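Local coordinates for protein putative oxidoreductase (Bacteroides fragilis NCTC 9343, PDB 3FHL) that probably works as a nucleotide-dependent oxidoreductase of the Gfo/Idh/MocA family, pairing a Rossmann domain with a C-terminal alpha/beta domain, at residues C[146-151]-C[226-232]; C[194-200]-C[214-220]; C[6-12]-C[67-73]; C[33-37]-C[60-66]. One frame throughout, in Å; residues are numbered along the deposited sequence. Where two conformers were deposited one is given.

Contact 1 (C[146-151]-C[226-232])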
# COMPACT_ATOMS: atom_id res chain seq x y z
N LEU C 146 17.35 4.80 -5.78
CA LEU C 146 16.09 4.25 -5.26
C LEU C 146 15.47 5.20 -4.24
O LEU C 146 16.17 5.73 -3.36
CB LEU C 146 16.29 2.88 -4.63
CG LEU C 146 15.02 2.11 -4.20
CD1 LEU C 146 14.33 1.51 -5.40
CD2 LEU C 146 15.37 1.04 -3.19
N VAL C 147 14.16 5.41 -4.37
CA VAL C 147 13.43 6.26 -3.41
C VAL C 147 12.33 5.53 -2.65
O VAL C 147 11.94 5.96 -1.56
CB VAL C 147 12.89 7.57 -4.06
CG1 VAL C 147 14.00 8.34 -4.75
CG2 VAL C 147 11.75 7.28 -5.06
N GLU C 148 11.82 4.42 -3.20
CA GLU C 148 10.72 3.71 -2.57
C GLU C 148 10.77 2.22 -2.82
O GLU C 148 11.08 1.78 -3.92
CB GLU C 148 9.36 4.28 -3.04
CG GLU C 148 8.15 3.58 -2.40
CD GLU C 148 6.84 4.34 -2.54
OE1 GLU C 148 6.63 5.01 -3.58
OE2 GLU C 148 6.01 4.24 -1.60
N TYR C 149 10.44 1.45 -1.78
CA TYR C 149 10.48 -0.01 -1.82
C TYR C 149 9.19 -0.49 -1.18
O TYR C 149 8.92 -0.22 -0.00
CB TYR C 149 11.68 -0.49 -0.98
CG TYR C 149 11.81 -1.98 -0.75
CD1 TYR C 149 12.47 -2.79 -1.67
CD2 TYR C 149 11.32 -2.57 0.42
CE1 TYR C 149 12.64 -4.14 -1.44
CE2 TYR C 149 11.47 -3.92 0.67
CZ TYR C 149 12.14 -4.71 -0.27
OH TYR C 149 12.29 -6.04 -0.03
N GLU C 150 8.41 -1.22 -1.96
CA GLU C 150 7.17 -1.83 -1.48
C GLU C 150 7.24 -3.31 -1.69
O GLU C 150 7.57 -3.78 -2.78
CB GLU C 150 5.97 -1.28 -2.25
CG GLU C 150 5.77 0.22 -2.05
CD GLU C 150 4.91 0.85 -3.13
OE1 GLU C 150 3.81 0.33 -3.42
OE2 GLU C 150 5.34 1.87 -3.67
N SER C 151 6.90 -4.06 -0.65
CA SER C 151 6.98 -5.51 -0.72
C SER C 151 5.71 -6.07 -0.07
O SER C 151 5.42 -5.77 1.08
CB SER C 151 8.27 -5.99 -0.02
OG SER C 151 8.28 -7.39 0.22
N ASN C 226 16.49 7.68 3.57
CA ASN C 226 15.53 8.45 2.77
C ASN C 226 14.67 7.59 1.86
O ASN C 226 13.85 8.12 1.09
CB ASN C 226 16.26 9.47 1.91
CG ASN C 226 17.01 10.49 2.72
OD1 ASN C 226 16.63 10.82 3.84
ND2 ASN C 226 18.10 11.00 2.16
N VAL C 227 14.88 6.27 1.90
CA VAL C 227 14.04 5.35 1.11
C VAL C 227 12.77 5.04 1.90
O VAL C 227 12.84 4.68 3.09
CB VAL C 227 14.78 4.02 0.71
CG1 VAL C 227 13.84 3.07 -0.06
CG2 VAL C 227 15.98 4.31 -0.17
N LYS C 228 11.62 5.16 1.24
CA LYS C 228 10.33 4.89 1.83
C LYS C 228 10.02 3.40 1.72
O LYS C 228 10.01 2.85 0.62
CB LYS C 228 9.27 5.75 1.14
CG LYS C 228 9.58 7.24 1.16
CD LYS C 228 9.50 7.81 2.59
CE LYS C 228 9.61 9.33 2.59
NZ LYS C 228 9.87 9.85 3.95
N ILE C 229 9.76 2.76 2.87
CA ILE C 229 9.53 1.31 2.94
C ILE C 229 8.11 0.96 3.34
O ILE C 229 7.62 1.41 4.37
CB ILE C 229 10.51 0.63 3.95
CG1 ILE C 229 11.95 0.70 3.46
CG2 ILE C 229 10.10 -0.83 4.21
CD1 ILE C 229 12.91 -0.12 4.29
N THR C 230 7.44 0.14 2.52
CA THR C 230 6.14 -0.40 2.91
C THR C 230 6.17 -1.92 2.79
O THR C 230 6.47 -2.46 1.72
CB THR C 230 4.99 0.11 2.00
OG1 THR C 230 5.03 1.52 1.91
CG2 THR C 230 3.64 -0.28 2.58
N LEU C 231 5.83 -2.60 3.88
CA LEU C 231 5.67 -4.06 3.88
C LEU C 231 4.22 -4.42 4.18
O LEU C 231 3.63 -3.90 5.13
CB LEU C 231 6.63 -4.71 4.89
CG LEU C 231 8.07 -4.17 4.90
CD1 LEU C 231 8.84 -4.73 6.08
CD2 LEU C 231 8.79 -4.53 3.59
N LYS C 232 3.64 -5.31 3.38
CA LYS C 232 2.22 -5.60 3.49
C LYS C 232 1.91 -7.05 3.25
O LYS C 232 2.59 -7.70 2.45
CB LYS C 232 1.45 -4.83 2.42
CG LYS C 232 0.91 -3.51 2.79
CD LYS C 232 0.05 -2.94 1.65
CE LYS C 232 -1.43 -3.25 1.82
NZ LYS C 232 -2.24 -2.40 0.88
O HOH W 1 6.92 2.81 0.55
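A single water clasps the two strands on the face that carries Glu148 and Thr230: it donates to Glu148 OE2 at 2.7 Å, lies 2.7 Å from Thr230 OG1 and makes a weaker bond to Lys228 O. The pair it joins, 146-151 and 228-232, is the parallel pair in the mixed sheet of the C-terminal alpha/beta domain, the short axes being 5° apart. Evidence for the register is a ladder of five backbone bonds, in which Val147 O, Tyr149 O and Ser151 O accept from Lys228 N, Thr230 N and Lys232 N, while Tyr149 N and Ser151 N give to Lys228 O and Thr230 O. Val147 and Glu148 both face His247 on the other neighbouring strand, a classic beta bulge. On the water's face Glu150 and Thr230 run side by side, CG to CB 4.1 Å. Beyond the two segments, Glu148 OE2 and Glu150 OE2 each pair with Lys232 of the second subunit, so this face belongs to the dimer interface. The reverse face, mostly apolar apart from Ser151, whose OG bonds Arg243, looks to helix 180-191, where Phe191 meets the Tyr149 ring edge-to-face. Tyr149 CG stands anti to the backbone N (chi1 173°), which lays the ring beside Leu231. That leucine reaches the ring's rim rather than a face, and Leu231 CD2 touches both Tyr149 CE2 at 4.0 Å and Ser151 CB at 3.9 Å.

Contact 2 (C[194-200]-C[214-220])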
# COMPACT_ATOMS: atom_id res chain seq x y z
N PRO C 194 15.58 0.11 10.93
CA PRO C 194 14.95 1.44 10.93
C PRO C 194 15.10 2.18 12.27
O PRO C 194 15.30 1.56 13.32
CB PRO C 194 13.48 1.11 10.67
CG PRO C 194 13.29 -0.21 11.29
CD PRO C 194 14.58 -0.96 11.10
N GLU C 195 14.98 3.50 12.24
CA GLU C 195 14.89 4.27 13.48
C GLU C 195 13.56 4.06 14.19
O GLU C 195 13.50 4.05 15.43
CB GLU C 195 15.07 5.76 13.20
CG GLU C 195 16.43 6.12 12.68
CD GLU C 195 16.52 7.58 12.31
OE1 GLU C 195 15.68 8.37 12.78
OE2 GLU C 195 17.44 7.95 11.54
N ALA C 196 12.48 3.90 13.42
CA ALA C 196 11.15 3.77 13.99
C ALA C 196 10.25 2.83 13.18
O ALA C 196 10.57 2.49 12.04
CB ALA C 196 10.50 5.16 14.14
N VAL C 197 9.16 2.39 13.78
CA VAL C 197 8.20 1.49 13.11
C VAL C 197 6.76 2.00 13.26
O VAL C 197 6.33 2.33 14.36
CB VAL C 197 8.31 0.03 13.65
CG1 VAL C 197 7.15 -0.86 13.11
CG2 VAL C 197 9.67 -0.60 13.29
N PHE C 198 6.03 2.08 12.15
CA PHE C 198 4.59 2.20 12.22
C PHE C 198 3.99 0.90 11.69
O PHE C 198 4.47 0.36 10.69
CB PHE C 198 4.08 3.41 11.42
CG PHE C 198 2.59 3.34 11.12
CD1 PHE C 198 1.66 3.87 12.02
CD2 PHE C 198 2.12 2.72 9.97
CE1 PHE C 198 0.29 3.80 11.75
CE2 PHE C 198 0.75 2.63 9.70
CZ PHE C 198 -0.16 3.18 10.60
N ALA C 199 2.96 0.40 12.35
CA ALA C 199 2.19 -0.72 11.81
C ALA C 199 0.71 -0.59 12.08
O ALA C 199 0.30 -0.06 13.11
CB ALA C 199 2.69 -2.04 12.39
N ASP C 200 -0.09 -1.10 11.16
CA ASP C 200 -1.52 -1.24 11.38
C ASP C 200 -1.88 -2.65 10.97
O ASP C 200 -1.61 -3.07 9.85
CB ASP C 200 -2.29 -0.19 10.56
CG ASP C 200 -3.79 -0.16 10.88
OD1 ASP C 200 -4.23 -0.78 11.87
OD2 ASP C 200 -4.54 0.50 10.13
N PHE C 214 -1.57 -6.90 7.50
CA PHE C 214 -0.67 -5.91 8.13
C PHE C 214 -0.17 -4.94 7.10
O PHE C 214 -0.05 -5.28 5.92
CB PHE C 214 0.48 -6.60 8.91
CG PHE C 214 1.50 -7.31 8.05
CD1 PHE C 214 2.48 -6.60 7.34
CD2 PHE C 214 1.50 -8.69 7.96
CE1 PHE C 214 3.40 -7.26 6.55
CE2 PHE C 214 2.44 -9.35 7.19
CZ PHE C 214 3.39 -8.63 6.47
N ILE C 215 0.07 -3.71 7.53
CA ILE C 215 0.89 -2.78 6.77
C ILE C 215 1.94 -2.23 7.74
O ILE C 215 1.61 -1.86 8.86
CB ILE C 215 0.07 -1.66 6.07
CG1 ILE C 215 0.99 -0.78 5.22
CG2 ILE C 215 -0.76 -0.82 7.08
CD1 ILE C 215 0.29 -0.01 4.15
N ILE C 216 3.20 -2.23 7.31
CA ILE C 216 4.32 -1.80 8.14
C ILE C 216 5.17 -0.81 7.39
O ILE C 216 5.54 -1.01 6.24
CB ILE C 216 5.18 -3.01 8.59
CG1 ILE C 216 4.34 -3.97 9.44
CG2 ILE C 216 6.44 -2.54 9.33
CD1 ILE C 216 4.95 -5.36 9.65
N HIS C 217 5.51 0.28 8.06
CA HIS C 217 6.49 1.21 7.55
C HIS C 217 7.72 1.15 8.42
O HIS C 217 7.62 1.31 9.63
CB HIS C 217 5.93 2.63 7.51
CG HIS C 217 4.77 2.77 6.58
ND1 HIS C 217 4.90 2.61 5.22
CD2 HIS C 217 3.46 3.00 6.81
CE1 HIS C 217 3.72 2.75 4.65
NE2 HIS C 217 2.83 3.00 5.59
N LEU C 218 8.86 0.89 7.79
CA LEU C 218 10.15 0.91 8.48
C LEU C 218 10.74 2.26 8.17
O LEU C 218 11.09 2.57 7.03
CB LEU C 218 11.06 -0.24 8.00
CG LEU C 218 10.51 -1.65 8.04
CD1 LEU C 218 11.60 -2.63 7.63
CD2 LEU C 218 10.03 -1.98 9.43
N LEU C 219 10.81 3.10 9.21
CA LEU C 219 11.09 4.51 9.03
C LEU C 219 12.57 4.77 9.24
O LEU C 219 13.12 4.41 10.28
CB LEU C 219 10.23 5.35 10.00
CG LEU C 219 8.72 5.03 10.01
CD1 LEU C 219 8.00 5.51 11.27
CD2 LEU C 219 8.04 5.58 8.77
N HIS C 220 13.20 5.37 8.23
CA HIS C 220 14.63 5.67 8.18
C HIS C 220 15.56 4.46 8.45
O HIS C 220 16.23 4.41 9.48
CB HIS C 220 14.98 6.86 9.10
CG HIS C 220 14.12 8.07 8.90
ND1 HIS C 220 14.23 8.89 7.80
CD2 HIS C 220 13.12 8.58 9.66
CE1 HIS C 220 13.35 9.87 7.90
NE2 HIS C 220 12.66 9.70 9.01
O HOH W 2 18.66 5.75 10.05
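Backbone bonds set the register between Ala196 and Leu219, which pair across the antiparallel hairpin of 194-202 and 213-221. Reciprocal N-H to O bonds join Ala196 with Leu219, Phe198 with His217 and Asp200 with Ile215; the shortest, His217 N to Phe198 O, is 2.8 Å. Val197-Leu218 and Ala199-Ile216 are the intervening non-hydrogen-bonded pairs. At the Glu195 end the ladder slips into a classic beta bulge, Glu195 and Ala196 both facing Leu219. Glu195 N gives its main bond to His220 O at 3.2 Å, approaching from well above the carbonyl plane, and a water bridges that same oxygen to Glu195 OE2.

Apolar contacts differ by face. On one, Val197 CG2 meets Leu218 CD2 at 4.1 Å and Ala199 CB meets Ile216 CG1 at 3.9 Å; on the other, Leu219 CD1 covers Ala196 CB. At the corner, Pro194 CB packs on Leu218 CB. Between the two strands the aromatic contact is Phe198 with His217, rim to rim, CD2 to CD2 3.4 Å, planes 24° apart. His217 CG, anti to the carbonyl carbon (chi1 -64°), sets the imidazole alongside the phenyl ring.

Beyond the hairpin, Phe198 stacks on Phe198 of the second subunit, and His217 NE2 hydrogen-bonds His217 NE2 of that subunit. Helix 328-347 covers Pro194, Ala199 and Leu218, while strand 228-234 flanks 213-221 within the sheet.

Contact 3 (C[6-12]-C[67-73])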
# COMPACT_ATOMS: atom_id res chain seq x y z
N ILE C 6 30.84 -31.97 4.18
CA ILE C 6 30.14 -31.72 5.44
C ILE C 6 29.13 -32.84 5.71
O ILE C 6 28.14 -32.98 4.99
CB ILE C 6 29.46 -30.32 5.42
CG1 ILE C 6 30.52 -29.24 5.19
CG2 ILE C 6 28.73 -30.04 6.73
CD1 ILE C 6 30.00 -27.94 4.56
N LYS C 7 29.40 -33.64 6.74
CA LYS C 7 28.51 -34.74 7.11
C LYS C 7 27.34 -34.18 7.91
O LYS C 7 27.53 -33.63 8.99
CB LYS C 7 29.24 -35.82 7.92
CG LYS C 7 29.68 -37.02 7.11
CD LYS C 7 30.22 -38.13 8.03
CE LYS C 7 30.92 -39.23 7.25
NZ LYS C 7 29.98 -40.24 6.69
N THR C 8 26.13 -34.35 7.38
CA THR C 8 24.97 -33.66 7.91
C THR C 8 23.92 -34.59 8.49
O THR C 8 23.56 -35.61 7.87
CB THR C 8 24.33 -32.74 6.85
OG1 THR C 8 25.35 -31.95 6.23
CG2 THR C 8 23.27 -31.81 7.47
N GLY C 9 23.44 -34.23 9.68
CA GLY C 9 22.30 -34.87 10.32
C GLY C 9 21.04 -34.01 10.23
O GLY C 9 21.07 -32.83 10.57
N LEU C 10 19.95 -34.60 9.76
CA LEU C 10 18.67 -33.90 9.62
C LEU C 10 17.75 -34.34 10.75
O LEU C 10 17.47 -35.53 10.90
CB LEU C 10 18.06 -34.19 8.23
CG LEU C 10 16.77 -33.47 7.80
CD1 LEU C 10 16.90 -31.95 7.90
CD2 LEU C 10 16.33 -33.91 6.40
N ALA C 11 17.27 -33.38 11.54
CA ALA C 11 16.53 -33.67 12.78
C ALA C 11 15.10 -34.19 12.58
O ALA C 11 14.54 -34.78 13.50
CB ALA C 11 16.54 -32.46 13.71
N ALA C 12 14.53 -33.98 11.40
CA ALA C 12 13.16 -34.46 11.11
C ALA C 12 12.90 -34.68 9.62
O ALA C 12 13.43 -33.96 8.77
CB ALA C 12 12.11 -33.50 11.71
N ASP C 67 29.31 -33.12 11.22
CA ASP C 67 29.80 -31.73 11.23
C ASP C 67 28.66 -30.75 11.47
O ASP C 67 28.85 -29.71 12.10
CB ASP C 67 30.46 -31.39 9.88
CG ASP C 67 31.64 -32.29 9.55
OD1 ASP C 67 32.58 -32.35 10.38
OD2 ASP C 67 31.65 -32.92 8.47
N LEU C 68 27.48 -31.08 10.93
CA LEU C 68 26.35 -30.15 10.88
C LEU C 68 25.03 -30.83 11.20
O LEU C 68 24.72 -31.91 10.67
CB LEU C 68 26.27 -29.48 9.50
CG LEU C 68 25.10 -28.51 9.17
CD1 LEU C 68 25.22 -27.23 9.97
CD2 LEU C 68 25.05 -28.20 7.68
N ILE C 69 24.25 -30.19 12.06
CA ILE C 69 22.90 -30.65 12.38
C ILE C 69 21.88 -29.58 11.97
O ILE C 69 22.02 -28.41 12.30
CB ILE C 69 22.75 -31.03 13.88
CG1 ILE C 69 23.57 -32.29 14.19
CG2 ILE C 69 21.27 -31.29 14.25
CD1 ILE C 69 23.56 -32.68 15.66
N VAL C 70 20.87 -30.01 11.22
CA VAL C 70 19.75 -29.16 10.83
C VAL C 70 18.58 -29.43 11.77
O VAL C 70 17.96 -30.51 11.72
CB VAL C 70 19.35 -29.39 9.35
CG1 VAL C 70 18.15 -28.50 8.96
CG2 VAL C 70 20.53 -29.12 8.43
N VAL C 71 18.28 -28.45 12.62
CA VAL C 71 17.20 -28.55 13.62
C VAL C 71 15.88 -28.08 12.98
O VAL C 71 15.61 -26.88 12.86
CB VAL C 71 17.58 -27.78 14.93
CG1 VAL C 71 16.44 -27.78 15.97
CG2 VAL C 71 18.84 -28.37 15.55
N ASN C 72 15.07 -29.05 12.55
CA ASN C 72 13.79 -28.75 11.89
C ASN C 72 12.64 -29.56 12.50
O ASN C 72 11.71 -29.98 11.81
CB ASN C 72 13.91 -28.99 10.39
CG ASN C 72 14.16 -30.44 10.04
OD1 ASN C 72 14.86 -31.15 10.76
ND2 ASN C 72 13.58 -30.89 8.95
N THR C 73 12.75 -29.78 13.81
CA THR C 73 11.79 -30.53 14.61
C THR C 73 10.61 -29.61 15.03
O THR C 73 10.64 -28.42 14.69
CB THR C 73 12.51 -31.11 15.85
OG1 THR C 73 13.38 -30.12 16.40
CG2 THR C 73 13.31 -32.33 15.49
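Ile6 opens the contact by setting CG2 against Leu68 CB at 3.7 Å and against Asp67 CB. At Lys7 three bonds grip the backbone. Its N-H runs almost straight (169°) to Asp67 OD2 at 2.9 Å, on the anti side of the carboxylate, and its carbonyl oxygen accepts from both Asp67 N and Leu68 N. The ammonium group of Lys7 turns instead to Glu32.

Thr8 begins the regular parallel pairing of strands 6-10 and 68-71, adjacent in the Rossmann sheet, their short axes 27° apart. Its CG2 stands anti to the backbone N (OG1 chi1 -48°), where it lies 4.0 Å from both Leu68 CD2 and Val70 CG2. Gly9 carries the central backbone bonds: its N gives to Leu68 O at 2.8 Å, and its O accepts from Val70 N. Leu10 bends CD1 over to Val70 CG1 at 3.8 Å and also to the Asn72 amide, the Leu10 and Asn72 side chains crossing at about a right angle. Past the strand, in a loop of the kind that commonly borders the dinucleotide in Rossmann folds, Ala11 N bonds to Val70 O, and Ala11 CB packs on Thr73 CG2. At Ala12 the carbonyl oxygen receives Asn72 ND2 at 3.1 Å, from above the carbonyl plane.

The chemistry thus changes along the pair, from a carboxylate holding a backbone N-H, through a backbone ladder flanked by apolar packing, to an amide at the C-terminal end. Asn72 ND2, bonded to both Ala12 O and Ser16 OG, ties the loop after strand 6-10 to helix 15-27.

Contact 4 (C[33-37]-C[60-66])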
# COMPACT_ATOMS: atom_id res chain seq x y z
N LEU C 33 24.12 -36.07 3.01
CA LEU C 33 22.93 -36.32 3.80
C LEU C 33 23.16 -37.65 4.49
O LEU C 33 22.77 -38.71 3.99
CB LEU C 33 21.65 -36.33 2.95
CG LEU C 33 20.29 -36.47 3.66
CD1 LEU C 33 20.00 -35.36 4.69
CD2 LEU C 33 19.14 -36.57 2.65
N TYR C 34 23.79 -37.56 5.66
CA TYR C 34 24.38 -38.73 6.31
C TYR C 34 23.37 -39.44 7.19
O TYR C 34 23.17 -40.66 7.06
CB TYR C 34 25.65 -38.32 7.08
CG TYR C 34 26.27 -39.43 7.89
CD1 TYR C 34 26.64 -40.64 7.29
CD2 TYR C 34 26.47 -39.28 9.26
CE1 TYR C 34 27.20 -41.68 8.04
CE2 TYR C 34 27.03 -40.31 10.02
CZ TYR C 34 27.39 -41.50 9.41
OH TYR C 34 27.95 -42.52 10.16
N LYS C 35 22.71 -38.69 8.07
CA LYS C 35 21.76 -39.28 9.00
C LYS C 35 20.44 -38.52 9.10
O LYS C 35 20.43 -37.31 9.20
CB LYS C 35 22.39 -39.43 10.38
CG LYS C 35 23.02 -40.77 10.59
CD LYS C 35 23.67 -40.89 11.94
CE LYS C 35 24.30 -42.26 12.06
NZ LYS C 35 25.29 -42.38 13.16
N ILE C 36 19.33 -39.26 9.08
CA ILE C 36 18.00 -38.66 9.22
C ILE C 36 17.27 -39.26 10.43
O ILE C 36 17.12 -40.48 10.52
CB ILE C 36 17.14 -38.83 7.93
CG1 ILE C 36 17.84 -38.18 6.72
CG2 ILE C 36 15.75 -38.24 8.11
CD1 ILE C 36 17.28 -38.61 5.37
N VAL C 37 16.84 -38.40 11.35
CA VAL C 37 15.96 -38.84 12.43
C VAL C 37 14.54 -39.09 11.93
O VAL C 37 13.85 -38.19 11.43
CB VAL C 37 15.90 -37.84 13.59
CG1 VAL C 37 15.06 -38.41 14.74
CG2 VAL C 37 17.29 -37.50 14.08
N LEU C 60 22.12 -38.02 16.73
CA LEU C 60 22.82 -37.05 15.89
C LEU C 60 23.89 -36.35 16.69
O LEU C 60 25.02 -36.22 16.22
CB LEU C 60 21.87 -35.98 15.31
CG LEU C 60 20.79 -36.41 14.33
CD1 LEU C 60 20.11 -35.15 13.75
CD2 LEU C 60 21.37 -37.27 13.24
N THR C 61 23.53 -35.87 17.87
CA THR C 61 24.44 -35.04 18.67
C THR C 61 25.63 -35.85 19.20
O THR C 61 26.72 -35.30 19.42
CB THR C 61 23.74 -34.32 19.84
OG1 THR C 61 23.15 -35.28 20.73
CG2 THR C 61 22.65 -33.40 19.35
N GLU C 62 25.42 -37.15 19.39
CA GLU C 62 26.48 -38.01 19.91
C GLU C 62 27.32 -38.65 18.82
O GLU C 62 28.28 -39.37 19.12
CB GLU C 62 25.90 -39.09 20.81
CG GLU C 62 25.49 -38.60 22.18
CD GLU C 62 24.82 -39.69 23.02
OE1 GLU C 62 24.52 -40.78 22.48
OE2 GLU C 62 24.59 -39.45 24.22
N ASP C 63 26.97 -38.40 17.56
CA ASP C 63 27.71 -38.95 16.44
C ASP C 63 28.99 -38.15 16.21
O ASP C 63 28.92 -36.99 15.81
CB ASP C 63 26.82 -38.97 15.19
CG ASP C 63 27.45 -39.69 14.01
OD1 ASP C 63 28.68 -39.67 13.85
OD2 ASP C 63 26.69 -40.29 13.23
N PRO C 64 30.17 -38.79 16.42
CA PRO C 64 31.45 -38.06 16.36
C PRO C 64 31.87 -37.66 14.95
O PRO C 64 32.81 -36.87 14.79
CB PRO C 64 32.45 -39.07 16.93
CG PRO C 64 31.87 -40.39 16.57
CD PRO C 64 30.38 -40.21 16.73
N GLU C 65 31.19 -38.19 13.94
CA GLU C 65 31.51 -37.87 12.55
C GLU C 65 30.59 -36.80 11.93
O GLU C 65 30.78 -36.42 10.79
CB GLU C 65 31.52 -39.15 11.70
CG GLU C 65 32.48 -40.23 12.23
CD GLU C 65 32.56 -41.46 11.34
OE1 GLU C 65 33.68 -41.92 11.07
OE2 GLU C 65 31.50 -41.98 10.92
N ILE C 66 29.60 -36.32 12.68
CA ILE C 66 28.69 -35.29 12.13
C ILE C 66 29.26 -33.88 12.31
O ILE C 66 29.69 -33.51 13.40
CB ILE C 66 27.23 -35.44 12.65
CG1 ILE C 66 26.55 -36.63 11.95
CG2 ILE C 66 26.41 -34.15 12.39
CD1 ILE C 66 25.16 -37.03 12.53
O HOH W 3 29.07 -42.06 12.25
O HOH W 4 30.33 -42.73 8.41
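An Asx turn at Asp63 presents the carboxylate that this contact uses, within the Rossmann domain where the loop after helix 58-61 meets strand 31-37. Asp63 OD1 takes the backbone N-H of Glu65 at 2.9 Å, which holds the group in place, and a type I turn runs from Asp63 to Ile66. The other oxygen, OD2, forms a salt bridge with Lys35 NZ, the ammonium coming from above the carboxylate plane; the modelled 2.5 Å between OD2 and NZ is unusually short and its exact value doubtful. Lys35 reaches it with a chain extended beyond CG. The same OD2 also lies at the edge of the Tyr34 ring, 3.2 Å from CE2, with ring and carboxylate planes 71° apart. A chi1 of 175° swings the Tyr34 ring out toward Asp63 and Ile66, and its edge meets Ile66 CG1 at 3.8 Å. One water donates to Glu65 OE2 and bonds Tyr34 OH only weakly. Leu60 adds further apolar contact, with CD2 3.7 Å from Lys35 CB and CG 3.7 Å from Val37 CG2.

Strand 31-37 is flanked by strands 6-10 and 52-54 in the parallel sheet. Leu60 also packs on Val54 of strand 52-54 and on Ile69 of strand 68-71, while Tyr34 makes a cation-pi contact with Lys7.

Overall arrangement
Contacts 1 and 2 lie in the mixed sheet of the C-terminal domain, centres 10 Å apart, and are joined where Leu231 O meets Ile216 N at 2.8 Å. Contacts 3 and 4, centres 7 Å apart, share the Rossmann sheet through neighbouring strands 6-10 and 31-37, with Leu10 N 2.8 Å from Lys35 O. The two groups sit on opposite sides of the chain's centre. Contacts 1, 2 and 3 are largely buried strand pairs ruled by backbone bonds; contact 4 is partly buried and relies on side chains, a salt bridge and waters. Contacts 1 and 2 alone touch the second subunit, and place charged and aromatic groups there.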